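Local atomic coordinates of Exo-arabinanase (Penicillium chrysogenum, PDB entry 3A72), a protein that probably cleaves alpha-1,5-linked arabinan from the chain end as a glycosyl hydrolase built on a sialidase-like beta-propeller, and binds arabinobiose. Residues V9-P14 and L36-E41; Q30-D35 and L85-E90; R319-D324 and Y328-S333. All coordinates share one frame; numbering follows the deposited sequence.

Six four-stranded antiparallel sheets build this propeller, and the three interactions sample how such blades are made and joined. Interaction 3 lies inside the closing blade, where 317-320 pairs with 328-333. Interaction 1 brings the bulge that follows strand 6-10 of that same blade against strand 36-42 of the next, and interaction 2 joins the hairpin turn just before that strand to the blade carrying 82-87. Centres lie about 17 Å (1 and 2), 15 Å (1 and 3) and 13 Å (2 and 3) apart. Interactions 1 and 2 cross along the chain, while 3 follows both. L36 packs on L321, and Q30 probably hydrogen-bonds to S322 and E323, so three consecutive blades are linked around the ring.

Interaction 1 (V9-P14 and L36-E41); sequences VTIFSP and LLATWE. With AHR (alpha-L-arabinofuranose), chain B.
Two torsions bring the aromatic groups of F12 and W40 together: F12 holds CG anti to its backbone nitrogen (chi1 177°), while W40 places CG between its nitrogen and carbonyl carbon (chi1 55°). The indole six-membered ring and the phenyl ring are then nearly parallel, 18° between planes, but they have slid so far past each other that they barely overlap, with centroids 5.3 Å apart. F12 CB, CG and CD2 do the touching, F12 CD2 lying 3.5 Å from W40 CZ2, and F12 CB is about as close to the same indole atom. I11 adds a second contact through its CG2 branch, which comes within 3.9 Å of W40 CZ3; the two side chains slide past one another in opposite directions. Farther along, the I11 CD1 methyl reaches A38 CB at 4.0 Å. This apolar seam illustrates how neighbouring blades of a propeller are packed. I11 and F12 both face V344 in a classic beta bulge at the corner where the N-terminal segment turns, and strand 6-10 before it completes the closing blade, the arrangement known as Velcro closure. I11 and F12, adjacent in sequence, both point toward strand 36-42 of the following blade, consistent with the bulge. W40 is also met by the Y55 ring and by V344, so the indole is wedged between residues of both blades. One residue beyond W40, the chain passes from packing to ligand binding: E41 OE2 accepts a hydrogen bond from O5 of the arabinofuranose, 2.7 Å away. The same carboxylate is held by the Q82 backbone nitrogen at OE2 and by the Y43 hydroxyl at OE1, and Q82 NE2 also bonds to the sugar.

Interaction 2 (Q30-D35 and L85-E90); sequences QLPNGD and LYSLPE
L31 and S87 have the nearest CA atoms, 6.5 Å apart, and L31 opens a type I beta turn that runs to G34 and is closed by G34 N bonding to L31 O at 2.8 Å. Contact across the segments is slight and made at two points. The L31 CD2 methyl comes to 4.3 Å from S87 CB, and P32 CD lies 3.8 Å from S87 OG; that oxygen is swung anti to the backbone nitrogen of S87 (chi1 179°). In propeller terms, the hairpin turn joining 23-30 to 36-42 leans on the end of 82-87, an edge strand of the next blade, and E29 OE1, from strand 23-30 of the turn's own blade, accepts the S87 backbone N-H. The turn is stiffened from within. N33 OD1 accepts from D35 N at 2.9 Å, an Asx turn in which the donor stands above the carbonyl plane. The amide nitrogen of the same asparagine, N33 ND2, lies 3.1 Å from D35 OD2 and approaches from above the carboxylate. Q30 NE2 reaches across the turn to G34 O at 3.0 Å in an almost straight bond of 169°.

Interaction 3 (R319-D324 and Y328-S333); sequences RVLSED and YLVVNS
R319 and V330 face each other as an antiparallel hydrogen-bonded pair, and both of their backbone bonds are made: R319 N to V330 O at 3.0 Å, and V330 N to R319 O at 2.8 Å. V320 and L329 form the next, non-hydrogen-bonded pair, their branches V320 CG2 and L329 CD1 meeting on one face of the sheet. Beyond them L321 N donates to Y328 O at 2.9 Å. There the two chains part, and a water takes over. It accepts from Y328 N at 2.8 Å and donates to E323 O at 2.7 Å, with a weaker bond to L321 O, so an amide beside the turn of the hairpin is satisfied without a direct strand partner. The pairing belongs to the closing blade of the propeller. On the face opposite V320 and L329, the CB atoms of R319 and V330 are neighbours, but the arginine chain bends at chi3 and leads its polar end away; N28 OD1 receives its NE and E29 forms a salt bridge with it. The turn is likewise tied to the adjoining blade, Q30 bonding to S322 N and to the carboxylate of E323. L321 lays its CD2 methyl 3.8 Å from V330 CG2, the two side chains crossing at about a right angle. D324 OD2 meets the Y328 ring at its edge, in plane, 3.6 Å from Y328 CE2, with carboxylate and ring planes 50° apart. Such an approach sets the oxygen against the ring's C-H rim, which is probably mildly favourable electrostatically; strand bonds and one water thus satisfy the N and O atoms of R319, Y328 and V330 and the L321 N, whereas the charged ends of R319 and E323 find partners in the next blade.

Interaction 1 (V9-P14 and L36-E41)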
# COMPACT_ATOMS: atom_id res chain seq x y z
N VAL A 9 8.91 17.23 4.38
CA VAL A 9 8.74 18.03 3.17
C VAL A 9 7.30 17.95 2.73
O VAL A 9 6.74 16.86 2.63
CB VAL A 9 9.66 17.57 2.07
CG1 VAL A 9 9.43 18.32 0.79
CG2 VAL A 9 11.12 17.66 2.49
N THR A 10 6.68 19.08 2.41
CA THR A 10 5.32 19.08 1.90
C THR A 10 5.26 18.71 0.42
O THR A 10 5.88 19.37 -0.42
CB THR A 10 4.69 20.45 2.00
OG1 THR A 10 4.80 20.91 3.28
CG2 THR A 10 3.21 20.41 1.69
N ILE A 11 4.54 17.67 0.11
CA ILE A 11 4.24 17.34 -1.27
C ILE A 11 3.00 18.08 -1.74
O ILE A 11 2.97 18.66 -2.82
CB ILE A 11 4.04 15.80 -1.46
CG1 ILE A 11 5.29 15.04 -1.00
CG2 ILE A 11 3.65 15.52 -2.90
CD1 ILE A 11 5.24 13.55 -1.23
N PHE A 12 1.94 18.06 -0.90
CA PHE A 12 0.68 18.71 -1.23
C PHE A 12 -0.05 19.10 0.04
O PHE A 12 -0.26 18.24 0.94
CB PHE A 12 -0.22 17.76 -2.03
CG PHE A 12 -1.59 18.28 -2.36
CD1 PHE A 12 -1.77 19.40 -3.12
CD2 PHE A 12 -2.71 17.62 -1.91
CE1 PHE A 12 -3.01 19.85 -3.48
CE2 PHE A 12 -3.97 18.05 -2.25
CZ PHE A 12 -4.13 19.17 -3.03
N SER A 13 -0.44 20.36 0.15
CA SER A 13 -1.28 20.85 1.22
C SER A 13 -2.64 21.16 0.64
O SER A 13 -2.74 22.06 -0.23
CB SER A 13 -0.70 22.11 1.89
OG SER A 13 -1.39 22.43 3.12
N PRO A 14 -3.68 20.43 1.00
CA PRO A 14 -4.95 20.54 0.29
C PRO A 14 -5.68 21.84 0.64
O PRO A 14 -5.56 22.37 1.75
CB PRO A 14 -5.74 19.37 0.80
CG PRO A 14 -5.23 19.11 2.18
CD PRO A 14 -3.74 19.37 2.04
N LEU A 36 10.90 9.99 -8.32
CA LEU A 36 9.88 9.59 -7.35
C LEU A 36 8.52 10.13 -7.78
O LEU A 36 8.40 11.31 -8.13
CB LEU A 36 10.22 10.16 -5.99
CG LEU A 36 11.56 9.96 -5.45
CD1 LEU A 36 11.71 10.57 -4.06
CD2 LEU A 36 11.98 8.50 -5.41
N LEU A 37 7.51 9.27 -7.68
CA LEU A 37 6.11 9.66 -7.90
C LEU A 37 5.32 9.37 -6.66
O LEU A 37 5.56 8.35 -5.97
CB LEU A 37 5.51 8.87 -9.06
CG LEU A 37 6.19 9.00 -10.44
CD1 LEU A 37 5.44 8.17 -11.43
CD2 LEU A 37 6.23 10.43 -10.86
N ALA A 38 4.36 10.24 -6.37
CA ALA A 38 3.50 10.13 -5.22
C ALA A 38 2.05 10.36 -5.65
O ALA A 38 1.76 11.17 -6.52
CB ALA A 38 3.88 11.13 -4.15
N THR A 39 1.15 9.64 -4.99
CA THR A 39 -0.29 9.81 -5.14
C THR A 39 -0.97 9.54 -3.80
O THR A 39 -0.34 9.17 -2.79
CB THR A 39 -0.82 8.89 -6.26
OG1 THR A 39 -2.17 9.27 -6.58
CG2 THR A 39 -0.85 7.44 -5.84
N TRP A 40 -2.28 9.77 -3.75
CA TRP A 40 -3.09 9.71 -2.57
C TRP A 40 -4.55 9.81 -2.97
O TRP A 40 -4.87 10.23 -4.08
CB TRP A 40 -2.72 10.84 -1.57
CG TRP A 40 -2.80 12.20 -2.17
CD1 TRP A 40 -3.88 13.02 -2.23
CD2 TRP A 40 -1.72 12.90 -2.82
NE1 TRP A 40 -3.49 14.17 -2.88
CE2 TRP A 40 -2.21 14.16 -3.26
CE3 TRP A 40 -0.37 12.64 -3.06
CZ2 TRP A 40 -1.46 15.10 -3.93
CZ3 TRP A 40 0.41 13.58 -3.73
CH2 TRP A 40 -0.13 14.80 -4.13
N GLU A 41 -5.43 9.43 -2.06
CA GLU A 41 -6.84 9.74 -2.14
C GLU A 41 -7.04 11.24 -1.98
O GLU A 41 -6.59 11.83 -0.98
CB GLU A 41 -7.63 9.04 -1.03
CG GLU A 41 -7.56 7.51 -1.08
CD GLU A 41 -8.15 6.81 0.11
OE1 GLU A 41 -8.59 7.49 1.08
OE2 GLU A 41 -8.12 5.53 0.13
O5 AHR B . -9.09 4.21 2.24
C5 AHR B . -10.29 4.92 2.66
C4 AHR B . -10.85 4.24 3.89
O4 AHR B . -11.28 2.89 3.51
C3 AHR B . -12.15 4.88 4.35
O3 AHR B . -11.92 6.01 5.21
C2 AHR B . -12.76 3.72 5.17
O2 AHR B . -14.20 3.80 5.26
C1 AHR B . -12.34 2.47 4.37

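Interaction 2 (Q30-D35 and L85-E90)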
# COMPACT_ATOMS: atom_id res chain seq x y z
N GLN A 30 9.29 4.58 -7.23
CA GLN A 30 10.53 5.10 -7.76
C GLN A 30 10.71 4.45 -9.14
O GLN A 30 10.71 3.23 -9.27
CB GLN A 30 11.74 4.82 -6.86
CG GLN A 30 12.97 5.44 -7.47
CD GLN A 30 14.20 5.27 -6.61
OE1 GLN A 30 14.46 4.22 -6.01
NE2 GLN A 30 15.01 6.33 -6.52
N LEU A 31 10.86 5.28 -10.15
CA LEU A 31 11.07 4.80 -11.51
C LEU A 31 12.53 4.39 -11.67
O LEU A 31 13.40 4.78 -10.88
CB LEU A 31 10.70 5.89 -12.50
CG LEU A 31 9.29 6.43 -12.38
CD1 LEU A 31 9.02 7.32 -13.59
CD2 LEU A 31 8.23 5.34 -12.27
N PRO A 32 12.87 3.57 -12.65
CA PRO A 32 14.28 3.11 -12.80
C PRO A 32 15.30 4.25 -12.88
O PRO A 32 16.41 4.04 -12.33
CB PRO A 32 14.24 2.29 -14.10
CG PRO A 32 12.85 1.67 -14.00
CD PRO A 32 11.97 2.82 -13.54
N ASN A 33 14.93 5.42 -13.43
CA ASN A 33 15.88 6.54 -13.48
C ASN A 33 16.07 7.25 -12.17
O ASN A 33 16.89 8.17 -12.08
CB ASN A 33 15.47 7.56 -14.55
CG ASN A 33 14.29 8.39 -14.22
OD1 ASN A 33 13.62 8.16 -13.20
ND2 ASN A 33 14.07 9.43 -15.03
N GLY A 34 15.37 6.82 -11.13
CA GLY A 34 15.44 7.38 -9.81
C GLY A 34 14.34 8.33 -9.45
O GLY A 34 14.18 8.65 -8.27
N ASP A 35 13.57 8.83 -10.41
CA ASP A 35 12.50 9.76 -10.12
C ASP A 35 11.47 9.14 -9.17
O ASP A 35 11.18 7.95 -9.22
CB ASP A 35 11.81 10.20 -11.43
CG ASP A 35 12.64 11.10 -12.32
OD1 ASP A 35 13.70 11.57 -11.87
OD2 ASP A 35 12.15 11.29 -13.49
N LEU A 85 0.70 2.58 -6.98
CA LEU A 85 1.58 2.75 -8.12
C LEU A 85 2.55 1.59 -8.23
O LEU A 85 3.12 1.17 -7.21
CB LEU A 85 2.35 4.06 -8.04
CG LEU A 85 1.54 5.31 -8.31
CD1 LEU A 85 2.32 6.53 -7.82
CD2 LEU A 85 1.25 5.44 -9.81
N TYR A 86 2.81 1.12 -9.46
CA TYR A 86 3.76 0.02 -9.63
C TYR A 86 4.44 0.07 -11.00
O TYR A 86 3.77 -0.04 -12.03
CB TYR A 86 3.05 -1.32 -9.52
CG TYR A 86 3.97 -2.50 -9.43
CD1 TYR A 86 5.00 -2.58 -8.50
CD2 TYR A 86 3.84 -3.59 -10.29
CE1 TYR A 86 5.85 -3.65 -8.42
CE2 TYR A 86 4.68 -4.71 -10.21
CZ TYR A 86 5.66 -4.73 -9.28
OH TYR A 86 6.48 -5.86 -9.20
N SER A 87 5.74 0.27 -11.00
CA SER A 87 6.56 0.22 -12.23
C SER A 87 6.88 -1.24 -12.49
O SER A 87 7.53 -1.90 -11.66
CB SER A 87 7.81 1.06 -12.04
OG SER A 87 8.63 1.01 -13.18
N LEU A 88 6.42 -1.81 -13.62
CA LEU A 88 6.68 -3.22 -13.88
C LEU A 88 8.17 -3.49 -13.93
O LEU A 88 8.87 -2.88 -14.74
CB LEU A 88 6.08 -3.66 -15.23
CG LEU A 88 4.56 -3.89 -15.27
CD1 LEU A 88 4.22 -4.41 -16.63
CD2 LEU A 88 4.13 -4.89 -14.20
N PRO A 89 8.66 -4.46 -13.13
CA PRO A 89 10.06 -4.80 -13.21
C PRO A 89 10.45 -5.75 -14.28
O PRO A 89 11.64 -6.03 -14.50
CB PRO A 89 10.34 -5.43 -11.81
CG PRO A 89 9.07 -5.80 -11.25
CD PRO A 89 7.99 -5.05 -11.97
N GLU A 90 9.45 -6.26 -15.00
CA GLU A 90 9.61 -7.17 -16.13
C GLU A 90 8.39 -7.04 -17.01
O GLU A 90 7.33 -6.60 -16.55
CB GLU A 90 9.82 -8.61 -15.66
CG GLU A 90 8.64 -9.19 -14.95
CD GLU A 90 8.85 -10.57 -14.48
OE1 GLU A 90 8.90 -11.49 -15.33
OE2 GLU A 90 8.94 -10.76 -13.25

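Interaction 3 (R319-D324 and Y328-S333)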
# COMPACT_ATOMS: atom_id res chain seq x y z
N ARG A 319 9.47 3.44 1.26
CA ARG A 319 10.17 3.00 0.05
C ARG A 319 11.68 3.10 0.28
O ARG A 319 12.20 4.14 0.65
CB ARG A 319 9.77 3.78 -1.16
CG ARG A 319 10.42 3.26 -2.42
CD ARG A 319 9.79 3.77 -3.70
NE ARG A 319 8.43 3.26 -3.83
CZ ARG A 319 8.12 2.00 -4.19
NH1 ARG A 319 9.04 1.13 -4.51
NH2 ARG A 319 6.86 1.67 -4.22
N VAL A 320 12.37 2.00 0.01
CA VAL A 320 13.83 1.99 -0.01
C VAL A 320 14.24 2.47 -1.41
O VAL A 320 13.96 1.77 -2.42
CB VAL A 320 14.39 0.61 0.29
CG1 VAL A 320 15.92 0.61 0.13
CG2 VAL A 320 14.00 0.18 1.72
N LEU A 321 14.84 3.64 -1.49
CA LEU A 321 15.30 4.12 -2.78
C LEU A 321 16.49 3.30 -3.25
O LEU A 321 17.23 2.71 -2.47
CB LEU A 321 15.67 5.60 -2.67
CG LEU A 321 14.53 6.52 -2.22
CD1 LEU A 321 15.05 7.95 -2.26
CD2 LEU A 321 13.28 6.35 -3.02
N SER A 322 16.68 3.23 -4.57
CA SER A 322 17.72 2.40 -5.14
C SER A 322 19.13 2.96 -4.93
O SER A 322 20.11 2.18 -4.92
CB SER A 322 17.46 2.21 -6.62
OG SER A 322 17.39 3.41 -7.30
N GLU A 323 19.23 4.24 -4.77
CA GLU A 323 20.53 4.91 -4.78
C GLU A 323 21.46 4.34 -3.74
O GLU A 323 21.08 4.00 -2.62
CB GLU A 323 20.40 6.40 -4.61
CG GLU A 323 19.89 7.13 -5.84
CD GLU A 323 18.46 7.05 -6.15
OE1 GLU A 323 17.64 6.55 -5.38
OE2 GLU A 323 18.13 7.48 -7.35
N ASP A 324 22.73 4.27 -4.12
CA ASP A 324 23.77 3.82 -3.19
C ASP A 324 23.43 2.42 -2.68
O ASP A 324 23.81 2.06 -1.57
CB ASP A 324 24.00 4.81 -2.07
CG ASP A 324 24.49 6.13 -2.52
OD1 ASP A 324 24.94 6.34 -3.64
OD2 ASP A 324 24.43 7.06 -1.66
N TYR A 328 18.79 4.94 1.32
CA TYR A 328 17.85 5.98 1.78
C TYR A 328 16.44 5.43 1.79
O TYR A 328 15.98 4.76 0.88
CB TYR A 328 17.97 7.21 0.87
CG TYR A 328 19.32 7.87 0.97
CD1 TYR A 328 19.62 8.74 2.01
CD2 TYR A 328 20.32 7.53 0.05
CE1 TYR A 328 20.85 9.33 2.12
CE2 TYR A 328 21.58 8.15 0.16
CZ TYR A 328 21.82 9.02 1.19
OH TYR A 328 23.06 9.61 1.33
N LEU A 329 15.71 5.79 2.87
CA LEU A 329 14.34 5.39 3.07
C LEU A 329 13.37 6.58 2.99
O LEU A 329 13.51 7.54 3.77
CB LEU A 329 14.19 4.78 4.47
CG LEU A 329 12.78 4.29 4.85
CD1 LEU A 329 12.38 3.07 4.05
CD2 LEU A 329 12.71 4.04 6.34
N VAL A 330 12.39 6.51 2.12
CA VAL A 330 11.24 7.42 2.07
C VAL A 330 10.20 6.96 3.06
O VAL A 330 9.85 5.77 3.10
CB VAL A 330 10.68 7.43 0.66
CG1 VAL A 330 9.24 7.90 0.57
CG2 VAL A 330 11.56 8.27 -0.28
N VAL A 331 9.68 7.92 3.84
CA VAL A 331 8.58 7.71 4.76
C VAL A 331 7.54 8.79 4.43
O VAL A 331 7.81 9.98 4.60
CB VAL A 331 9.02 7.79 6.25
CG1 VAL A 331 7.86 7.36 7.12
CG2 VAL A 331 10.26 6.98 6.49
N ASN A 332 6.38 8.38 3.91
CA ASN A 332 5.43 9.29 3.24
C ASN A 332 4.08 9.16 3.88
O ASN A 332 3.48 8.06 3.82
CB ASN A 332 5.42 8.89 1.78
CG ASN A 332 4.40 9.48 0.86
OD1 ASN A 332 3.80 10.61 1.07
ND2 ASN A 332 4.09 8.83 -0.16
N SER A 333 3.57 10.22 4.48
CA SER A 333 2.24 10.24 5.06
C SER A 333 1.29 11.11 4.23
O SER A 333 1.71 12.11 3.62
CB SER A 333 2.29 10.82 6.51
OG SER A 333 0.99 10.77 7.08
O HOH W 1 18.72 4.81 -1.50